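Local coordinates for uncharacterized protein (Candida albicans, PDB 5K04) that probably serves as the non-catalytic subunit of the NatB complex, which acetylates protein N-termini, alongside the catalytic subunit, at residues A[390-395]-A[420-425]; A[394-399]-A[726-731]; A[414-419]-A[426-431]; A[710-715]-A[738-743]. All blocks are in the same frame, centred on the assembly; numbering follows the deposited sequence.

Interaction 1 (A[390-395]-A[420-425])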
loop_
_atom_site.group_PDB
_atom_site.type_symbol
_atom_site.label_atom_id
_atom_site.label_comp_id
_atom_site.label_asym_id
_atom_site.label_seq_id
_atom_site.Cartn_x
_atom_site.Cartn_y
_atom_site.Cartn_z
ATOM N N ASN A 390 21.309 -19.917 14.619
ATOM C CA ASN A 390 21.747 -18.620 14.123
ATOM C C ASN A 390 20.625 -17.598 14.228
ATOM O O ASN A 390 20.860 -16.433 14.566
ATOM C CB ASN A 390 22.232 -18.758 12.684
ATOM C CG ASN A 390 22.468 -17.415 12.015
ATOM O OD1 ASN A 390 21.549 -16.803 11.487
ATOM N ND2 ASN A 390 23.716 -16.970 12.014
ATOM N N THR A 391 19.395 -18.034 13.960
ATOM C CA THR A 391 18.234 -17.152 14.039
ATOM C C THR A 391 18.010 -16.664 15.467
ATOM O O THR A 391 17.754 -15.476 15.701
ATOM C CB THR A 391 17.018 -17.907 13.506
ATOM O OG1 THR A 391 17.192 -18.113 12.101
ATOM C CG2 THR A 391 15.717 -17.151 13.777
ATOM N N ILE A 392 18.133 -17.570 16.436
ATOM C CA ILE A 392 17.951 -17.212 17.834
ATOM C C ILE A 392 19.078 -16.304 18.304
ATOM O O ILE A 392 18.843 -15.311 19.009
ATOM C CB ILE A 392 17.849 -18.489 18.685
ATOM C CG1 ILE A 392 16.524 -19.210 18.412
ATOM C CG2 ILE A 392 18.014 -18.172 20.165
ATOM C CD1 ILE A 392 16.410 -20.566 19.113
ATOM N N LYS A 393 20.318 -16.624 17.927
ATOM C CA LYS A 393 21.442 -15.763 18.284
ATOM C C LYS A 393 21.198 -14.338 17.803
ATOM O O LYS A 393 21.349 -13.371 18.564
ATOM C CB LYS A 393 22.747 -16.321 17.701
ATOM C CG LYS A 393 23.942 -15.361 17.841
ATOM C CD LYS A 393 25.204 -15.845 17.124
ATOM C CE LYS A 393 25.138 -15.590 15.639
ATOM N NZ LYS A 393 26.373 -15.977 14.947
ATOM N N ASN A 394 20.772 -14.193 16.549
ATOM C CA ASN A 394 20.587 -12.862 15.998
ATOM C C ASN A 394 19.320 -12.185 16.509
ATOM O O ASN A 394 19.275 -10.953 16.562
ATOM C CB ASN A 394 20.639 -12.942 14.473
ATOM C CG ASN A 394 22.084 -13.051 13.961
ATOM O OD1 ASN A 394 22.910 -12.194 14.236
ATOM N ND2 ASN A 394 22.388 -14.132 13.263
ATOM N N ILE A 395 18.305 -12.956 16.923
ATOM C CA ILE A 395 17.202 -12.380 17.699
ATOM C C ILE A 395 17.734 -11.700 18.965
ATOM O O ILE A 395 17.313 -10.592 19.326
ATOM C CB ILE A 395 16.165 -13.464 18.049
ATOM C CG1 ILE A 395 15.278 -13.780 16.842
ATOM C CG2 ILE A 395 15.325 -13.026 19.242
ATOM C CD1 ILE A 395 14.332 -14.956 17.057
ATOM N N SER A 420 9.441 -14.920 12.576
ATOM C CA SER A 420 8.564 -15.577 11.615
ATOM C C SER A 420 9.136 -16.901 11.139
ATOM O O SER A 420 8.418 -17.650 10.471
ATOM C CB SER A 420 8.315 -14.667 10.410
ATOM O OG SER A 420 9.347 -14.809 9.441
ATOM N N GLN A 421 10.408 -17.179 11.446
ATOM C CA GLN A 421 11.075 -18.439 11.125
ATOM C C GLN A 421 10.821 -19.524 12.165
ATOM O O GLN A 421 11.156 -20.690 11.926
ATOM C CB GLN A 421 12.592 -18.237 11.017
ATOM C CG GLN A 421 13.024 -17.146 10.065
ATOM C CD GLN A 421 12.453 -17.359 8.675
ATOM O OE1 GLN A 421 12.696 -18.379 8.040
ATOM N NE2 GLN A 421 11.657 -16.401 8.212
ATOM N N LEU A 422 10.289 -19.158 13.319
ATOM C CA LEU A 422 10.134 -20.042 14.460
ATOM C C LEU A 422 8.651 -20.193 14.781
ATOM O O LEU A 422 7.790 -19.567 14.150
ATOM C CB LEU A 422 10.890 -19.494 15.673
ATOM C CG LEU A 422 12.379 -19.231 15.469
ATOM C CD1 LEU A 422 12.968 -18.521 16.708
ATOM C CD2 LEU A 422 13.143 -20.526 15.143
ATOM N N ASN A 423 8.370 -21.053 15.766
ATOM C CA ASN A 423 7.031 -21.232 16.301
ATOM C C ASN A 423 6.729 -20.260 17.438
ATOM O O ASN A 423 5.784 -20.480 18.207
ATOM C CB ASN A 423 6.843 -22.683 16.749
ATOM C CG ASN A 423 6.963 -23.652 15.596
ATOM O OD1 ASN A 423 6.232 -23.562 14.599
ATOM N ND2 ASN A 423 7.897 -24.576 15.714
ATOM N N THR A 424 7.515 -19.184 17.541
ATOM C CA THR A 424 7.337 -18.120 18.525
ATOM C C THR A 424 6.299 -17.099 18.039
ATOM O O THR A 424 6.538 -15.891 17.980
ATOM C CB THR A 424 8.680 -17.451 18.780
ATOM O OG1 THR A 424 9.224 -17.006 17.529
ATOM C CG2 THR A 424 9.647 -18.426 19.400
ATOM N N ASN A 425 5.113 -17.606 17.693
ATOM C CA ASN A 425 4.113 -16.786 17.012
ATOM C C ASN A 425 3.492 -15.747 17.938
ATOM O O ASN A 425 2.857 -14.795 17.465
ATOM C CB ASN A 425 3.063 -17.718 16.423
ATOM C CG ASN A 425 3.691 -18.903 15.692
ATOM O OD1 ASN A 425 4.649 -18.751 14.923
ATOM N ND2 ASN A 425 3.176 -20.094 15.963
#
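Leu422, on the loop that leaves helix 409-419, packs against Thr391, Ile392 and Ile395 of helix 388-404. The two helices follow each other in an all-helical chain whose sequence family belongs to the TPR clan, and the loop leads on to helix 429-434. The contact is small and buried, with 156 Å² of surface covered. It is apolar, and no hydrogen bond crosses it. One methyl, Leu422 CD1, does most of the touching. Ile395 meets it tip to tip, with Ile395 CD1 3.8 Å from Leu422 CD1. Ile392 comes across Leu422 at about a right angle, and Ile392 CG1 lies 4.0 Å from Leu422 CD1. In Leu422, chi1 (-56°) sets CG anti to the carbonyl carbon; CD1 is the branch that touches the helix. The polar ends of Gln421 and Asn423 pair outside the contact. The amide end of Gln421 leads away from the helix, and its NE2 bonds to Asp566 O. Asn423 bonds to Thr663 and Gln711. Beyond them Thr424 centres an inverse gamma turn. On the helix, Thr391 CG2 is 4.2 Å from Leu422 CD1 and 4.3 Å from Gln421 CB.

Interaction 2 (A[394-399]-A[726-731])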
loop_
_atom_site.group_PDB
_atom_site.type_symbol
_atom_site.label_atom_id
_atom_site.label_comp_id
_atom_site.label_asym_id
_atom_site.label_seq_id
_atom_site.Cartn_x
_atom_site.Cartn_y
_atom_site.Cartn_z
ATOM N N ASN A 394 20.772 -14.193 16.549
ATOM C CA ASN A 394 20.587 -12.862 15.998
ATOM C C ASN A 394 19.320 -12.185 16.509
ATOM O O ASN A 394 19.275 -10.953 16.562
ATOM C CB ASN A 394 20.639 -12.942 14.473
ATOM C CG ASN A 394 22.084 -13.051 13.961
ATOM O OD1 ASN A 394 22.910 -12.194 14.236
ATOM N ND2 ASN A 394 22.388 -14.132 13.263
ATOM N N ILE A 395 18.305 -12.956 16.923
ATOM C CA ILE A 395 17.202 -12.380 17.699
ATOM C C ILE A 395 17.734 -11.700 18.965
ATOM O O ILE A 395 17.313 -10.592 19.326
ATOM C CB ILE A 395 16.165 -13.464 18.049
ATOM C CG1 ILE A 395 15.278 -13.780 16.842
ATOM C CG2 ILE A 395 15.325 -13.026 19.242
ATOM C CD1 ILE A 395 14.332 -14.956 17.057
ATOM N N VAL A 396 18.655 -12.369 19.669
ATOM C CA VAL A 396 19.244 -11.802 20.880
ATOM C C VAL A 396 19.997 -10.512 20.565
ATOM O O VAL A 396 19.958 -9.545 21.334
ATOM C CB VAL A 396 20.161 -12.842 21.544
ATOM C CG1 VAL A 396 20.852 -12.260 22.745
ATOM C CG2 VAL A 396 19.349 -14.065 21.926
ATOM N N LEU A 397 20.683 -10.474 19.422
ATOM C CA LEU A 397 21.455 -9.286 19.077
ATOM C C LEU A 397 20.538 -8.128 18.683
ATOM O O LEU A 397 20.748 -6.991 19.121
ATOM C CB LEU A 397 22.454 -9.613 17.963
ATOM C CG LEU A 397 23.543 -10.647 18.305
ATOM C CD1 LEU A 397 24.335 -11.126 17.071
ATOM C CD2 LEU A 397 24.504 -10.094 19.349
ATOM N N LEU A 398 19.501 -8.405 17.887
ATOM C CA LEU A 398 18.551 -7.359 17.497
ATOM C C LEU A 398 17.883 -6.737 18.720
ATOM O O LEU A 398 17.883 -5.513 18.879
ATOM C CB LEU A 398 17.504 -7.932 16.535
ATOM C CG LEU A 398 18.030 -8.267 15.133
ATOM C CD1 LEU A 398 16.935 -8.844 14.264
ATOM C CD2 LEU A 398 18.662 -7.039 14.433
ATOM N N LYS A 399 17.341 -7.579 19.614
ATOM C CA LYS A 399 16.742 -7.089 20.858
ATOM C C LYS A 399 17.735 -6.261 21.664
ATOM O O LYS A 399 17.365 -5.246 22.264
ATOM C CB LYS A 399 16.223 -8.256 21.708
ATOM C CG LYS A 399 15.110 -9.051 21.056
ATOM C CD LYS A 399 14.786 -10.300 21.846
ATOM C CE LYS A 399 14.285 -9.951 23.242
ATOM N NZ LYS A 399 14.247 -11.167 24.095
ATOM N N VAL A 726 25.978 -10.041 25.827
ATOM C CA VAL A 726 24.523 -10.128 25.886
ATOM C C VAL A 726 24.158 -11.238 26.862
ATOM O O VAL A 726 24.989 -12.072 27.228
ATOM C CB VAL A 726 23.901 -10.411 24.504
ATOM C CG1 VAL A 726 23.950 -9.177 23.619
ATOM C CG2 VAL A 726 24.622 -11.562 23.842
ATOM N N ASP A 727 22.900 -11.238 27.290
ATOM C CA ASP A 727 22.313 -12.349 28.027
ATOM C C ASP A 727 21.457 -13.160 27.066
ATOM O O ASP A 727 20.464 -12.655 26.528
ATOM C CB ASP A 727 21.474 -11.861 29.204
ATOM C CG ASP A 727 20.852 -13.009 29.989
ATOM O OD1 ASP A 727 21.619 -13.816 30.582
ATOM O OD2 ASP A 727 19.605 -13.098 30.002
ATOM N N ILE A 728 21.865 -14.411 26.833
ATOM C CA ILE A 728 21.069 -15.335 26.029
ATOM C C ILE A 728 19.888 -15.855 26.835
ATOM O O ILE A 728 18.827 -16.166 26.277
ATOM C CB ILE A 728 21.951 -16.499 25.543
ATOM C CG1 ILE A 728 23.259 -15.968 24.965
ATOM C CG2 ILE A 728 21.217 -17.312 24.496
ATOM C CD1 ILE A 728 23.058 -14.969 23.864
ATOM N N SER A 729 20.057 -15.922 28.160
ATOM C CA SER A 729 19.189 -16.710 29.030
ATOM C C SER A 729 17.744 -16.238 28.964
ATOM O O SER A 729 16.822 -17.044 28.796
ATOM C CB SER A 729 19.723 -16.632 30.467
ATOM O OG SER A 729 18.880 -17.311 31.374
ATOM N N GLN A 730 17.531 -14.929 29.113
ATOM C CA GLN A 730 16.183 -14.379 29.152
ATOM C C GLN A 730 15.437 -14.645 27.849
ATOM O O GLN A 730 14.220 -14.867 27.862
ATOM C CB GLN A 730 16.254 -12.881 29.444
ATOM C CG GLN A 730 14.913 -12.188 29.398
ATOM C CD GLN A 730 13.870 -12.897 30.245
ATOM O OE1 GLN A 730 14.133 -13.272 31.392
ATOM N NE2 GLN A 730 12.683 -13.105 29.675
ATOM N N THR A 731 16.157 -14.637 26.719
ATOM C CA THR A 731 15.526 -14.883 25.424
ATOM C C THR A 731 15.214 -16.367 25.233
ATOM O O THR A 731 14.148 -16.719 24.711
ATOM C CB THR A 731 16.424 -14.371 24.292
ATOM O OG1 THR A 731 16.569 -12.946 24.385
ATOM C CG2 THR A 731 15.814 -14.717 22.950
#
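Val396 holds CG1 anti to its backbone N (chi1 176°) and CG2 anti to the carbonyl carbon, and both methyls touch residues 726-731. CG1 meets Val726 and Ile728. Val396 CG1 lies 3.7 Å from Ile728 CD1, with the two side chains crossing at about a right angle, and 4.0 Å from Val726 CB. On the other branch, Val396 CG2 is 3.7 Å from Thr731 CG2 of helix 729-747. Ile395 CG2 also touches the Thr731 methyl, and Leu397 CD2 adds a looser contact to Val726. Lys399 supplies the polar part. The bend at chi3 (62°) sets its CE. Lys399 and Thr731 reach toward each other tip to tip, and Lys399 NZ donates a hydrogen bond to Thr731 OG1 at 2.9 Å. The same ammonium makes a long, weak ion pair with Glu734. Asp727 makes a capping bond for helix 729-747: Asp727 OD2 accepts from Gln730 N at 2.9 Å, met from 36° above the carboxylate plane. The contact thus joins two helices far apart in sequence. Helix 388-404 also touches helix 372-383, whose Ile380 meets Leu397 and Leu398, while helix 409-419 packs on Ile395 and Lys399.

Interaction 3 (A[414-419]-A[426-431])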
loop_
_atom_site.group_PDB
_atom_site.type_symbol
_atom_site.label_atom_id
_atom_site.label_comp_id
_atom_site.label_asym_id
_atom_site.label_seq_id
_atom_site.Cartn_x
_atom_site.Cartn_y
_atom_site.Cartn_z
ATOM N N TRP A 414 13.246 -6.617 10.981
ATOM C CA TRP A 414 14.049 -7.828 10.886
ATOM C C TRP A 414 13.755 -8.766 12.051
ATOM O O TRP A 414 13.647 -9.984 11.862
ATOM C CB TRP A 414 15.536 -7.460 10.829
ATOM C CG TRP A 414 15.995 -7.194 9.443
ATOM C CD1 TRP A 414 16.156 -5.967 8.849
ATOM C CD2 TRP A 414 16.307 -8.171 8.439
ATOM N NE1 TRP A 414 16.567 -6.121 7.550
ATOM C CE2 TRP A 414 16.662 -7.463 7.268
ATOM C CE3 TRP A 414 16.314 -9.571 8.413
ATOM C CZ2 TRP A 414 17.029 -8.112 6.074
ATOM C CZ3 TRP A 414 16.695 -10.222 7.231
ATOM C CH2 TRP A 414 17.045 -9.485 6.075
ATOM N N LEU A 415 13.598 -8.209 13.258
ATOM C CA LEU A 415 13.235 -9.020 14.415
ATOM C C LEU A 415 11.950 -9.805 14.153
ATOM O O LEU A 415 11.851 -10.992 14.495
ATOM C CB LEU A 415 13.084 -8.124 15.648
ATOM C CG LEU A 415 12.773 -8.853 16.953
ATOM C CD1 LEU A 415 13.836 -9.944 17.197
ATOM C CD2 LEU A 415 12.709 -7.873 18.118
ATOM N N MET A 416 10.959 -9.161 13.523
ATOM C CA MET A 416 9.734 -9.875 13.164
ATOM C C MET A 416 10.008 -10.961 12.126
ATOM O O MET A 416 9.473 -12.072 12.233
ATOM C CB MET A 416 8.669 -8.887 12.679
ATOM C CG MET A 416 7.952 -8.175 13.825
ATOM S SD MET A 416 6.456 -7.298 13.434
ATOM C CE MET A 416 7.170 -6.089 12.418
ATOM N N LYS A 417 10.873 -10.677 11.141
ATOM C CA LYS A 417 11.213 -11.688 10.133
ATOM C C LYS A 417 11.850 -12.915 10.775
ATOM O O LYS A 417 11.505 -14.050 10.433
ATOM C CB LYS A 417 12.148 -11.096 9.068
ATOM C CG LYS A 417 11.516 -9.973 8.267
ATOM C CD LYS A 417 12.444 -9.383 7.190
ATOM C CE LYS A 417 12.978 -10.435 6.232
ATOM N NZ LYS A 417 13.719 -9.796 5.093
ATOM N N LEU A 418 12.792 -12.703 11.707
ATOM C CA LEU A 418 13.435 -13.826 12.391
ATOM C C LEU A 418 12.416 -14.638 13.186
ATOM O O LEU A 418 12.372 -15.867 13.073
ATOM C CB LEU A 418 14.550 -13.337 13.321
ATOM C CG LEU A 418 15.792 -12.613 12.771
ATOM C CD1 LEU A 418 16.970 -12.689 13.752
ATOM C CD2 LEU A 418 16.208 -13.138 11.453
ATOM N N TYR A 419 11.583 -13.955 13.993
ATOM C CA TYR A 419 10.527 -14.634 14.737
ATOM C C TYR A 419 9.602 -15.402 13.815
ATOM O O TYR A 419 9.014 -16.416 14.225
ATOM C CB TYR A 419 9.694 -13.639 15.540
ATOM C CG TYR A 419 10.274 -13.186 16.871
ATOM C CD1 TYR A 419 10.931 -14.072 17.723
ATOM C CD2 TYR A 419 10.125 -11.874 17.290
ATOM C CE1 TYR A 419 11.445 -13.641 18.956
ATOM C CE2 TYR A 419 10.641 -11.436 18.485
ATOM C CZ TYR A 419 11.302 -12.315 19.323
ATOM O OH TYR A 419 11.795 -11.845 20.517
ATOM N N ASP A 426 3.747 -15.911 19.233
ATOM C CA ASP A 426 3.297 -15.063 20.328
ATOM C C ASP A 426 3.844 -13.635 20.239
ATOM O O ASP A 426 3.231 -12.707 20.770
ATOM C CB ASP A 426 3.797 -15.743 21.620
ATOM C CG ASP A 426 2.847 -15.673 22.725
ATOM O OD1 ASP A 426 2.386 -14.561 23.041
ATOM O OD2 ASP A 426 2.569 -16.740 23.307
ATOM N N LEU A 427 5.009 -13.449 19.603
ATOM C CA LEU A 427 5.922 -12.352 19.914
ATOM C C LEU A 427 6.029 -11.303 18.815
ATOM O O LEU A 427 6.805 -10.347 18.955
ATOM C CB LEU A 427 7.324 -12.909 20.207
ATOM C CG LEU A 427 7.426 -14.017 21.257
ATOM C CD1 LEU A 427 8.874 -14.496 21.392
ATOM C CD2 LEU A 427 6.851 -13.558 22.615
ATOM N N ILE A 428 5.284 -11.452 17.730
ATOM C CA ILE A 428 5.393 -10.526 16.608
ATOM C C ILE A 428 4.482 -9.309 16.788
ATOM O O ILE A 428 4.912 -8.167 16.598
ATOM C CB ILE A 428 5.091 -11.298 15.308
ATOM C CG1 ILE A 428 6.153 -12.399 15.094
ATOM C CG2 ILE A 428 4.965 -10.357 14.139
ATOM C CD1 ILE A 428 5.943 -13.227 13.832
ATOM N N PHE A 429 3.223 -9.537 17.174
ATOM C CA PHE A 429 2.262 -8.445 17.343
ATOM C C PHE A 429 2.745 -7.319 18.246
ATOM O O PHE A 429 2.462 -6.149 17.929
ATOM C CB PHE A 429 0.932 -9.005 17.883
ATOM C CG PHE A 429 -0.147 -9.077 16.849
ATOM C CD1 PHE A 429 -0.657 -7.919 16.278
ATOM C CD2 PHE A 429 -0.653 -10.305 16.436
ATOM C CE1 PHE A 429 -1.653 -7.985 15.302
ATOM C CE2 PHE A 429 -1.657 -10.385 15.472
ATOM C CZ PHE A 429 -2.158 -9.225 14.906
ATOM N N PRO A 430 3.427 -7.572 19.366
ATOM C CA PRO A 430 3.894 -6.436 20.181
ATOM C C PRO A 430 4.845 -5.511 19.430
ATOM O O PRO A 430 4.807 -4.288 19.616
ATOM C CB PRO A 430 4.573 -7.128 21.376
ATOM C CG PRO A 430 3.845 -8.458 21.494
ATOM C CD PRO A 430 3.647 -8.868 20.049
ATOM N N ILE A 431 5.673 -6.071 18.546
ATOM C CA ILE A 431 6.614 -5.267 17.769
ATOM C C ILE A 431 5.877 -4.448 16.720
ATOM O O ILE A 431 6.083 -3.234 16.599
ATOM C CB ILE A 431 7.670 -6.180 17.129
ATOM C CG1 ILE A 431 8.400 -6.971 18.223
ATOM C CG2 ILE A 431 8.640 -5.372 16.293
ATOM C CD1 ILE A 431 9.174 -8.148 17.696
#
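Met416 and Tyr419 pack on Ile428, and in the same helical turn the carbonyl oxygen of Lys417 takes two hydrogen bonds, from Ser420 OG and from Gln421 NE2. These bonds lie at the end of helix 409-419, where the chain leaves for the turn to helix 429-434. Across the contact itself the meeting is apolar. Leu427 CB stands over one face of the Tyr419 ring, 4.0 Å from the ring centroid and 12° off the normal, a CH-pi contact. Leu427 CD1 reaches nearer the rim, 3.6 Å from Tyr419 CE1. Ile431 comes to the ring edge instead: Ile431 CD1 lies near the ring plane, 3.7 Å from Tyr419 CE2. Ile431 CD1 also lies 3.6 Å from Leu415 CD2. Leu415 CG is anti to the backbone N (chi1 -177°), and CG too touches Ile431 CD1. Met416 covers the other part of the contact. Met416 SD is 3.5 Å from Ile428 CG2. The Met416 side chain slides past Ile431 in the opposite direction, with Met416 CG 3.8 Å from Ile431 CG2. Ile428 CG1 fills in beside Tyr419 CB. Across the ring from Leu427, Ile395 and Lys399 of helix 388-404 also touch Tyr419. Glu734 of helix 729-747 touches both Tyr419 and Leu427. The segments bury 375 Å² together, with no hydrogen bond between them. The chemistry implies that the corner between helix 409-419 and helix 429-434 is held by close apolar packing of Tyr419, Met416 and Leu415 against Leu427, Ile428 and Ile431.

Interaction 4 (A[710-715]-A[738-743])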
loop_
_atom_site.group_PDB
_atom_site.type_symbol
_atom_site.label_atom_id
_atom_site.label_comp_id
_atom_site.label_asym_id
_atom_site.label_seq_id
_atom_site.Cartn_x
_atom_site.Cartn_y
_atom_site.Cartn_z
ATOM N N ARG A 710 10.932 -31.655 22.689
ATOM C CA ARG A 710 12.046 -31.810 21.767
ATOM C C ARG A 710 12.586 -30.455 21.310
ATOM O O ARG A 710 13.800 -30.274 21.186
ATOM C CB ARG A 710 11.589 -32.680 20.601
ATOM C CG ARG A 710 11.210 -34.080 21.101
ATOM C CD ARG A 710 10.401 -34.901 20.118
ATOM N NE ARG A 710 11.113 -35.117 18.868
ATOM C CZ ARG A 710 10.518 -35.498 17.744
ATOM N NH1 ARG A 710 9.208 -35.706 17.733
ATOM N NH2 ARG A 710 11.228 -35.665 16.639
ATOM N N GLN A 711 11.700 -29.482 21.079
ATOM C CA GLN A 711 12.154 -28.131 20.757
ATOM C C GLN A 711 12.910 -27.507 21.931
ATOM O O GLN A 711 13.947 -26.858 21.736
ATOM C CB GLN A 711 10.961 -27.262 20.352
ATOM C CG GLN A 711 10.561 -27.393 18.888
ATOM C CD GLN A 711 9.317 -26.577 18.561
ATOM O OE1 GLN A 711 9.397 -25.444 18.070
ATOM N NE2 GLN A 711 8.159 -27.147 18.860
ATOM N N HIS A 712 12.412 -27.699 23.159
ATOM C CA HIS A 712 13.110 -27.194 24.340
ATOM C C HIS A 712 14.485 -27.838 24.508
ATOM O O HIS A 712 15.434 -27.180 24.952
ATOM C CB HIS A 712 12.253 -27.424 25.592
ATOM C CG HIS A 712 11.070 -26.518 25.679
ATOM N ND1 HIS A 712 10.242 -26.472 26.780
ATOM C CD2 HIS A 712 10.576 -25.617 24.798
ATOM C CE1 HIS A 712 9.296 -25.569 26.579
ATOM N NE2 HIS A 712 9.477 -25.036 25.384
ATOM N N GLU A 713 14.603 -29.131 24.175
ATOM C CA GLU A 713 15.878 -29.837 24.294
ATOM C C GLU A 713 16.895 -29.325 23.279
ATOM O O GLU A 713 18.081 -29.180 23.597
ATOM C CB GLU A 713 15.668 -31.344 24.117
ATOM C CG GLU A 713 14.863 -31.996 25.230
ATOM C CD GLU A 713 14.611 -33.486 25.007
ATOM O OE1 GLU A 713 14.831 -33.978 23.879
ATOM O OE2 GLU A 713 14.178 -34.157 25.969
ATOM N N ILE A 714 16.449 -29.060 22.049
ATOM C CA ILE A 714 17.345 -28.546 21.013
ATOM C C ILE A 714 17.868 -27.176 21.413
ATOM O O ILE A 714 19.054 -26.869 21.248
ATOM C CB ILE A 714 16.611 -28.498 19.656
ATOM C CG1 ILE A 714 16.165 -29.901 19.211
ATOM C CG2 ILE A 714 17.462 -27.831 18.587
ATOM C CD1 ILE A 714 15.045 -29.869 18.161
ATOM N N ILE A 715 16.986 -26.343 21.969
ATOM C CA ILE A 715 17.344 -24.995 22.397
ATOM C C ILE A 715 18.363 -25.040 23.531
ATOM O O ILE A 715 19.360 -24.308 23.517
ATOM C CB ILE A 715 16.063 -24.238 22.791
ATOM C CG1 ILE A 715 15.291 -23.853 21.527
ATOM C CG2 ILE A 715 16.375 -23.052 23.677
ATOM C CD1 ILE A 715 13.909 -23.263 21.795
ATOM N N SER A 738 7.109 -19.301 24.670
ATOM C CA SER A 738 6.255 -18.942 23.537
ATOM C C SER A 738 5.976 -20.149 22.658
ATOM O O SER A 738 4.851 -20.333 22.182
ATOM C CB SER A 738 6.907 -17.830 22.707
ATOM O OG SER A 738 6.182 -17.597 21.513
ATOM N N ILE A 739 7.001 -20.962 22.398
ATOM C CA ILE A 739 6.796 -22.189 21.634
ATOM C C ILE A 739 5.775 -23.068 22.339
ATOM O O ILE A 739 4.844 -23.590 21.719
ATOM C CB ILE A 739 8.134 -22.926 21.429
ATOM C CG1 ILE A 739 8.988 -22.196 20.394
ATOM C CG2 ILE A 739 7.905 -24.377 21.028
ATOM C CD1 ILE A 739 10.441 -22.635 20.425
ATOM N N GLU A 740 5.920 -23.208 23.658
ATOM C CA GLU A 740 5.018 -24.047 24.438
ATOM C C GLU A 740 3.584 -23.545 24.343
ATOM O O GLU A 740 2.684 -24.269 23.907
ATOM C CB GLU A 740 5.484 -24.084 25.899
ATOM C CG GLU A 740 4.542 -24.866 26.834
ATOM C CD GLU A 740 5.216 -25.338 28.121
ATOM O OE1 GLU A 740 6.410 -25.057 28.328
ATOM O OE2 GLU A 740 4.542 -25.996 28.923
ATOM N N ASP A 741 3.360 -22.289 24.744
ATOM C CA ASP A 741 2.017 -21.719 24.728
ATOM C C ASP A 741 1.370 -21.836 23.345
ATOM O O ASP A 741 0.204 -22.233 23.227
ATOM C CB ASP A 741 2.077 -20.257 25.182
ATOM C CG ASP A 741 2.558 -20.105 26.619
ATOM O OD1 ASP A 741 2.341 -21.029 27.430
ATOM O OD2 ASP A 741 3.149 -19.057 26.941
ATOM N N CYS A 742 2.113 -21.513 22.283
ATOM C CA CYS A 742 1.485 -21.506 20.963
ATOM C C CYS A 742 1.208 -22.933 20.478
ATOM O O CYS A 742 0.138 -23.208 19.926
ATOM C CB CYS A 742 2.341 -20.705 19.969
ATOM S SG CYS A 742 2.522 -18.960 20.331
ATOM N N VAL A 743 2.124 -23.869 20.735
ATOM C CA VAL A 743 1.939 -25.247 20.272
ATOM C C VAL A 743 0.853 -25.964 21.072
ATOM O O VAL A 743 0.045 -26.703 20.506
ATOM C CB VAL A 743 3.270 -26.021 20.331
ATOM C CG1 VAL A 743 3.023 -27.512 20.131
ATOM C CG2 VAL A 743 4.227 -25.512 19.275
#
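Gln711 lays its carboxamide over a methyl of Ile739. Ile739 CG2 sits above the plane of the amide, 3.5 Å from both Gln711 OE1 and Gln711 NE2. The Gln711 chain is extended beyond CG (chi2 176°), which carries CD out toward helix 729-747. The polar atoms of the amide pair outside the contact: OE1 accepts from Asn423 ND2, and NE2 donates to Leu707 O. So a buried polar group is satisfied while it packs on an aliphatic one. Val743 CG2 adds a looser touch, 4.3 Å from Gln711 NE2. One turn further along helix 707-717, Ile715 takes over. Ile715 CD1 meets Ile739 CD1 tip to tip at 3.8 Å, and no other apolar pair of side chains joins the segments. At the flank, His712 and Glu740 cross at about a right angle. Glu740 OE1 lies at the edge of the imidazole, in its plane, 3.4 Å from His712 CE1. The ring and carboxylate planes are 52° apart. His712 NE2 is used elsewhere, in a hydrogen bond with Lys736 O, and it stays 4.3 Å from Glu740 OE1. A nearby carboxylate might favour a protonated imidazole, though the model does not settle this. No hydrogen bond joins the two segments. Their axes approach to 10.7 Å and run 167° apart, close to antiparallel. Helices 707-717 and 729-747 follow each other in the chain, so the pair forms an antiparallel helical hairpin near the C-terminus of this all-helical subunit.

The four contacts form one continuous region on the same side of the chain's centre. Interactions 1 and 2 share Ile395 on helix 388-404, and their centres are 11 Å apart. Interaction 3 is closer still to interaction 1, about 9 Å between centres, and Ile395 CD1 lies 3.6 Å from Tyr419 CD1. Interactions 2 and 4 use different parts of helix 729-747. They do not touch, with nearest atoms about 7 Å apart. The loop of interaction 1 bridges to interaction 4 through a probable hydrogen bond, Asn423 ND2 to Gln711 OE1 at 2.9 Å. Interactions 3 and 4 meet where Asp426 packs on Ser738. No other protein chain of the assembly touches these segments.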